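Local structure of endo-arabinase (5C0P) at residues Tyr231-Ala236 with Gly260-Phe265; Asn202-Pro207 with Met219-Phe224. The protein probably hydrolyses O-glycosidic bonds of L-arabinan as a glycoside hydrolase of family 43, and holds a magnesium ion near the centre of its five-bladed beta-propeller. One frame throughout, in Å; residues are numbered along the deposited sequence.

Interaction 1: Tyr231-Ala236 with Gly260-Phe265; sequences YAIGQA and GHAMVF. With MG (magnesium ion), chain C.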
loop_
_atom_site.group_PDB
_atom_site.type_symbol
_atom_site.label_atom_id
_atom_site.label_comp_id
_atom_site.label_asym_id
_atom_site.label_seq_id
_atom_site.Cartn_x
_atom_site.Cartn_y
_atom_site.Cartn_z
ATOM N N TYR A 231 12.618 9.459 5.001
ATOM C CA TYR A 231 11.578 8.765 4.268
ATOM C C TYR A 231 10.459 9.776 4.091
ATOM O O TYR A 231 10.257 10.641 4.960
ATOM C CB TYR A 231 11.094 7.600 5.113
ATOM C CG TYR A 231 10.285 6.530 4.412
ATOM C CD1 TYR A 231 10.708 5.964 3.216
ATOM C CD2 TYR A 231 9.115 6.048 4.992
ATOM C CE1 TYR A 231 9.961 4.947 2.605
ATOM C CE2 TYR A 231 8.375 5.036 4.404
ATOM C CZ TYR A 231 8.793 4.501 3.209
ATOM O OH TYR A 231 8.056 3.490 2.639
ATOM N N ALA A 232 9.737 9.693 2.982
ATOM C CA ALA A 232 8.733 10.712 2.688
ATOM C C ALA A 232 7.656 10.209 1.763
ATOM O O ALA A 232 7.789 9.147 1.137
ATOM C CB ALA A 232 9.396 11.947 2.080
ATOM N N ILE A 233 6.584 10.996 1.690
ATOM C CA ILE A 233 5.480 10.754 0.773
ATOM C C ILE A 233 5.595 11.753 -0.365
ATOM O O ILE A 233 5.663 12.978 -0.134
ATOM C CB ILE A 233 4.127 10.992 1.467
ATOM C CG1 ILE A 233 4.038 10.187 2.771
ATOM C CG2 ILE A 233 2.979 10.658 0.513
ATOM C CD1 ILE A 233 2.915 10.664 3.695
ATOM N N GLY A 234 5.650 11.235 -1.590
ATOM C CA GLY A 234 5.612 12.080 -2.767
ATOM C C GLY A 234 4.280 11.904 -3.465
ATOM O O GLY A 234 3.537 10.940 -3.199
ATOM N N GLN A 235 3.950 12.845 -4.337
ATOM C CA GLN A 235 2.740 12.707 -5.132
ATOM C C GLN A 235 3.037 12.975 -6.598
ATOM O O GLN A 235 3.975 13.703 -6.933
ATOM C CB GLN A 235 1.624 13.634 -4.624
ATOM C CG GLN A 235 1.881 15.116 -4.822
ATOM C CD GLN A 235 0.738 15.978 -4.307
ATOM O OE1 GLN A 235 -0.435 15.591 -4.383
ATOM N NE2 GLN A 235 1.074 17.149 -3.780
ATOM N N ALA A 236 2.246 12.345 -7.459
ATOM C CA ALA A 236 2.325 12.565 -8.897
ATOM C C ALA A 236 0.914 12.667 -9.428
ATOM O O ALA A 236 -0.007 12.074 -8.865
ATOM C CB ALA A 236 3.065 11.428 -9.574
ATOM N N GLY A 260 6.115 7.623 5.918
ATOM C CA GLY A 260 5.733 7.211 4.578
ATOM C C GLY A 260 4.858 5.978 4.530
ATOM O O GLY A 260 4.317 5.540 5.549
ATOM N N HIS A 261 4.747 5.416 3.329
ATOM C CA HIS A 261 3.798 4.352 2.999
ATOM C C HIS A 261 2.374 4.769 3.350
ATOM O O HIS A 261 1.755 4.265 4.303
ATOM C CB HIS A 261 4.167 2.999 3.619
ATOM C CG HIS A 261 3.459 1.846 2.972
ATOM N ND1 HIS A 261 4.123 0.870 2.262
ATOM C CD2 HIS A 261 2.144 1.545 2.893
ATOM C CE1 HIS A 261 3.243 0.003 1.789
ATOM N NE2 HIS A 261 2.036 0.389 2.149
ATOM N N ALA A 262 1.866 5.706 2.558
ATOM C CA ALA A 262 0.585 6.349 2.816
ATOM C C ALA A 262 -0.514 5.827 1.915
ATOM O O ALA A 262 -0.268 5.385 0.787
ATOM C CB ALA A 262 0.710 7.857 2.632
HETATM N N MSE A 263 -1.737 5.887 2.426
HETATM C CA MSE A 263 -2.924 5.732 1.601
HETATM C C MSE A 263 -3.948 6.765 2.080
HETATM O O MSE A 263 -3.799 7.361 3.160
HETATM C CB MSE A 263 -3.469 4.293 1.651
HETATM C CG MSE A 263 -3.673 3.745 3.066
HETATM SE SE MSE A 263 -5.342 4.286 3.923
HETATM C CE MSE A 263 -6.564 3.326 2.750
ATOM N N VAL A 264 -4.957 7.023 1.263
ATOM C CA VAL A 264 -6.023 7.937 1.648
ATOM C C VAL A 264 -7.368 7.226 1.611
ATOM O O VAL A 264 -7.570 6.255 0.863
ATOM C CB VAL A 264 -6.061 9.208 0.766
ATOM C CG1 VAL A 264 -4.771 10.019 0.931
ATOM C CG2 VAL A 264 -6.272 8.843 -0.687
ATOM N N PHE A 265 -8.280 7.702 2.445
ATOM C CA PHE A 265 -9.609 7.130 2.535
ATOM C C PHE A 265 -10.580 8.169 3.050
ATOM O O PHE A 265 -10.179 9.159 3.667
ATOM C CB PHE A 265 -9.609 5.925 3.482
ATOM C CG PHE A 265 -9.290 6.268 4.923
ATOM C CD1 PHE A 265 -10.305 6.509 5.845
ATOM C CD2 PHE A 265 -7.971 6.327 5.357
ATOM C CE1 PHE A 265 -10.013 6.818 7.178
ATOM C CE2 PHE A 265 -7.667 6.643 6.680
ATOM C CZ PHE A 265 -8.681 6.878 7.594
HETATM MG MG MG C . 0.128 -0.640 1.759
HETATM O O HOH W 1 -0.882 1.175 2.174
HETATM O O HOH W 2 0.156 -1.318 3.753
HETATM O O HOH W 3 -0.210 -0.108 -0.244
HETATM O O HOH W 4 1.187 -2.296 0.961
#

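Interaction 2: Asn202-Pro207 with Met219-Phe224; sequences NVTDAP and MLWSSF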
loop_
_atom_site.group_PDB
_atom_site.type_symbol
_atom_site.label_atom_id
_atom_site.label_comp_id
_atom_site.label_asym_id
_atom_site.label_seq_id
_atom_site.Cartn_x
_atom_site.Cartn_y
_atom_site.Cartn_z
ATOM N N ASN A 202 17.566 4.301 -5.973
ATOM C CA ASN A 202 16.392 5.047 -5.531
ATOM C C ASN A 202 15.214 4.130 -5.249
ATOM O O ASN A 202 14.799 3.352 -6.111
ATOM C CB ASN A 202 15.987 6.070 -6.594
ATOM C CG ASN A 202 17.129 6.979 -6.978
ATOM O OD1 ASN A 202 17.747 7.606 -6.118
ATOM N ND2 ASN A 202 17.435 7.042 -8.276
ATOM N N VAL A 203 14.677 4.231 -4.038
ATOM C CA VAL A 203 13.587 3.378 -3.584
ATOM C C VAL A 203 12.251 3.768 -4.219
ATOM O O VAL A 203 11.957 4.959 -4.373
ATOM C CB VAL A 203 13.459 3.497 -2.056
ATOM C CG1 VAL A 203 12.172 2.824 -1.533
ATOM C CG2 VAL A 203 14.697 2.934 -1.374
ATOM N N THR A 204 11.454 2.765 -4.597
ATOM C CA THR A 204 10.019 2.952 -4.814
ATOM C C THR A 204 9.251 2.090 -3.818
ATOM O O THR A 204 9.453 0.869 -3.756
ATOM C CB THR A 204 9.549 2.588 -6.229
ATOM O OG1 THR A 204 10.050 1.296 -6.587
ATOM C CG2 THR A 204 10.018 3.615 -7.249
ATOM N N ASP A 205 8.380 2.740 -3.047
ATOM C CA ASP A 205 7.494 2.075 -2.093
ATOM C C ASP A 205 6.058 2.549 -2.298
ATOM O O ASP A 205 5.813 3.687 -2.705
ATOM C CB ASP A 205 7.872 2.436 -0.639
ATOM C CG ASP A 205 9.027 1.612 -0.068
ATOM O OD1 ASP A 205 9.454 0.601 -0.664
ATOM O OD2 ASP A 205 9.490 1.970 1.041
ATOM N N ALA A 206 5.108 1.668 -2.001
ATOM C CA ALA A 206 3.747 2.074 -1.627
ATOM C C ALA A 206 2.860 2.825 -2.629
ATOM O O ALA A 206 2.124 3.716 -2.228
ATOM C CB ALA A 206 3.821 2.883 -0.325
ATOM N N PRO A 207 2.885 2.458 -3.921
ATOM C CA PRO A 207 1.994 3.189 -4.830
ATOM C C PRO A 207 0.510 3.063 -4.459
ATOM O O PRO A 207 0.024 1.978 -4.140
ATOM C CB PRO A 207 2.248 2.512 -6.181
ATOM C CG PRO A 207 2.738 1.131 -5.820
ATOM C CD PRO A 207 3.549 1.323 -4.581
HETATM N N MSE A 219 -1.282 9.954 -7.583
HETATM C CA MSE A 219 -0.625 8.804 -6.974
HETATM C C MSE A 219 0.238 9.259 -5.827
HETATM O O MSE A 219 1.012 10.211 -5.947
HETATM C CB MSE A 219 0.227 7.998 -7.952
HETATM C CG MSE A 219 0.800 6.727 -7.288
HETATM SE SE MSE A 219 2.056 5.861 -8.404
HETATM C CE MSE A 219 0.759 5.108 -9.635
ATOM N N LEU A 220 0.075 8.593 -4.694
ATOM C CA LEU A 220 1.018 8.736 -3.597
ATOM C C LEU A 220 1.999 7.577 -3.658
ATOM O O LEU A 220 1.653 6.463 -4.079
ATOM C CB LEU A 220 0.294 8.723 -2.253
ATOM C CG LEU A 220 -0.729 9.842 -2.055
ATOM C CD1 LEU A 220 -1.387 9.681 -0.689
ATOM C CD2 LEU A 220 -0.080 11.210 -2.179
ATOM N N TRP A 221 3.232 7.839 -3.248
ATOM C CA TRP A 221 4.242 6.796 -3.156
ATOM C C TRP A 221 5.360 7.294 -2.261
ATOM O O TRP A 221 5.409 8.478 -1.933
ATOM C CB TRP A 221 4.761 6.408 -4.549
ATOM C CG TRP A 221 5.456 7.508 -5.301
ATOM C CD1 TRP A 221 4.883 8.593 -5.896
ATOM C CD2 TRP A 221 6.859 7.597 -5.562
ATOM N NE1 TRP A 221 5.852 9.368 -6.501
ATOM C CE2 TRP A 221 7.072 8.773 -6.308
ATOM C CE3 TRP A 221 7.953 6.795 -5.228
ATOM C CZ2 TRP A 221 8.351 9.168 -6.727
ATOM C CZ3 TRP A 221 9.219 7.187 -5.641
ATOM C CH2 TRP A 221 9.405 8.360 -6.387
ATOM N N SER A 222 6.254 6.397 -1.856
ATOM C CA SER A 222 7.319 6.783 -0.935
ATOM C C SER A 222 8.723 6.474 -1.423
ATOM O O SER A 222 8.958 5.501 -2.147
ATOM C CB SER A 222 7.111 6.137 0.432
ATOM O OG SER A 222 6.062 6.782 1.131
ATOM N N SER A 223 9.652 7.322 -0.988
ATOM C CA SER A 223 11.077 7.158 -1.226
ATOM C C SER A 223 11.821 7.981 -0.189
ATOM O O SER A 223 11.222 8.472 0.762
ATOM C CB SER A 223 11.444 7.599 -2.649
ATOM O OG SER A 223 12.710 7.094 -3.021
ATOM N N PHE A 224 13.129 8.134 -0.367
ATOM C CA PHE A 224 13.933 8.944 0.546
ATOM C C PHE A 224 14.289 10.279 -0.091
ATOM O O PHE A 224 14.533 10.345 -1.293
ATOM C CB PHE A 224 15.180 8.166 0.978
ATOM C CG PHE A 224 14.860 6.978 1.827
ATOM C CD1 PHE A 224 14.551 5.753 1.246
ATOM C CD2 PHE A 224 14.796 7.103 3.207
ATOM C CE1 PHE A 224 14.221 4.660 2.039
ATOM C CE2 PHE A 224 14.473 6.014 4.004
ATOM C CZ PHE A 224 14.183 4.794 3.416
HETATM O O HOH W 5 15.491 6.733 -2.626
#

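Interaction 1: Tyr231-Ala236 with Gly260-Phe265
Tyr231 has CG anti to the backbone N (chi1 -164°), and its CD2-CE2 side comes up against Gly260; His261, whose CG is also anti to its own N (chi1 -163°), points the same way beside it. The contact joins two successive blades of the five-bladed beta-propeller of family 43: strands 231-236 and 260-265 belong to different sheets, run at 38° to each other and share no hydrogen bond. Glycine suits position 260 because the tyrosine ring sits where a side chain would begin; Tyr231 CE2 lies 3.4 Å from Gly260 CA. Farther along, Ile233 CD1 packs on Ala262 CB at 3.7 Å, a branched chain reaching across to a methyl small enough to admit it. Tyr276, from the strand next to 260-265, touches both of these side chains. The phenol of Tyr231 passes by the histidine, its OH 4.0 Å from His261 CB, and is hydrogen-bonded to Asp205. The imidazole of His261 binds the magnesium ion through NE2, with Asp84 and four waters as its other ligands; the second ring nitrogen, ND1, is hydrogen-bonded to a Tris molecule probably from the crystallisation liquor. His261 NE2 meets the magnesium at 2.2 Å.

Interaction 2: Asn202-Pro207 with Met219-Phe224
Ser223 OG grips Val203 O in a 2.6 Å hydrogen bond, donating to the carbonyl from 21° out of its plane, and a water joins the same hydroxyl to the backbone of Val203. That water gives a hydrogen to Ser223 OG and accepts one from Val203 N at 3.0 Å, so one small side chain and one water replace direct strand pairing where 202-204 leads into the beta hairpin of strands 205-211 and 217-224. Antiparallel pairing is direct at Asp205 and Ser222, a hydrogen-bonded pair. Its two bonds differ in shape: Ser222 N reaches Asp205 O at 2.9 Å, nearly straight at 171°, whereas the bond from Asp205 N to Ser222 O is bent to 141°. Both side chains leave the same face of the sheet, Asp205 CB beside Ser222 CB at 3.9 Å, and their polar ends bond to strand 231-238 and to strand 260-266 of the next blade: Asp205 OD2 bonds to Tyr231, and Ser222 OG is shared by Ala232 O and His261 N. The indole of Trp221 extends beside Thr204, its CZ3 meeting Thr204 CG2, while Val203 O lies at the ring edge. NE1 is hydrogen-bonded to Gln249 on the outermost strand of the same blade. Apolar contacts close both ends. At one, Val203 CG2 meets the edge of the Phe224 ring, 3.9 Å from CD1, a branched methyl set against the ring edge. At the other, proline, having no N-H to offer, still approaches the opposite strand through a CA-H...O contact to Leu220 O, and Pro207 CB rests 4.0 Å from SE of selenomethionine Met219.

In the fold
Strand 217-224 of interaction 2 neighbours strand 231-238 of interaction 1 in one propeller blade, and interaction 1 carries that blade across to the next. Their centres are 7 Å apart. Tyr231 OH binds Asp205 OD2 at 2.6 Å, which ties the ring packed against Gly260 to the aspartate at the start of the hairpin. At the next residue, Ala206 CB packs against His261 ND1 at 3.3 Å, so the hairpin touches the metal-binding histidine directly. The backbone N of Ala206 is also hydrogen-bonded to Asp136, a residue predicted to tune the catalytic glutamate. Both contacts thus border the magnesium-containing central pocket, probably the active site, where a Tris molecule, probably from the crystallisation liquor, bonds to His261 and weakly to Asp205.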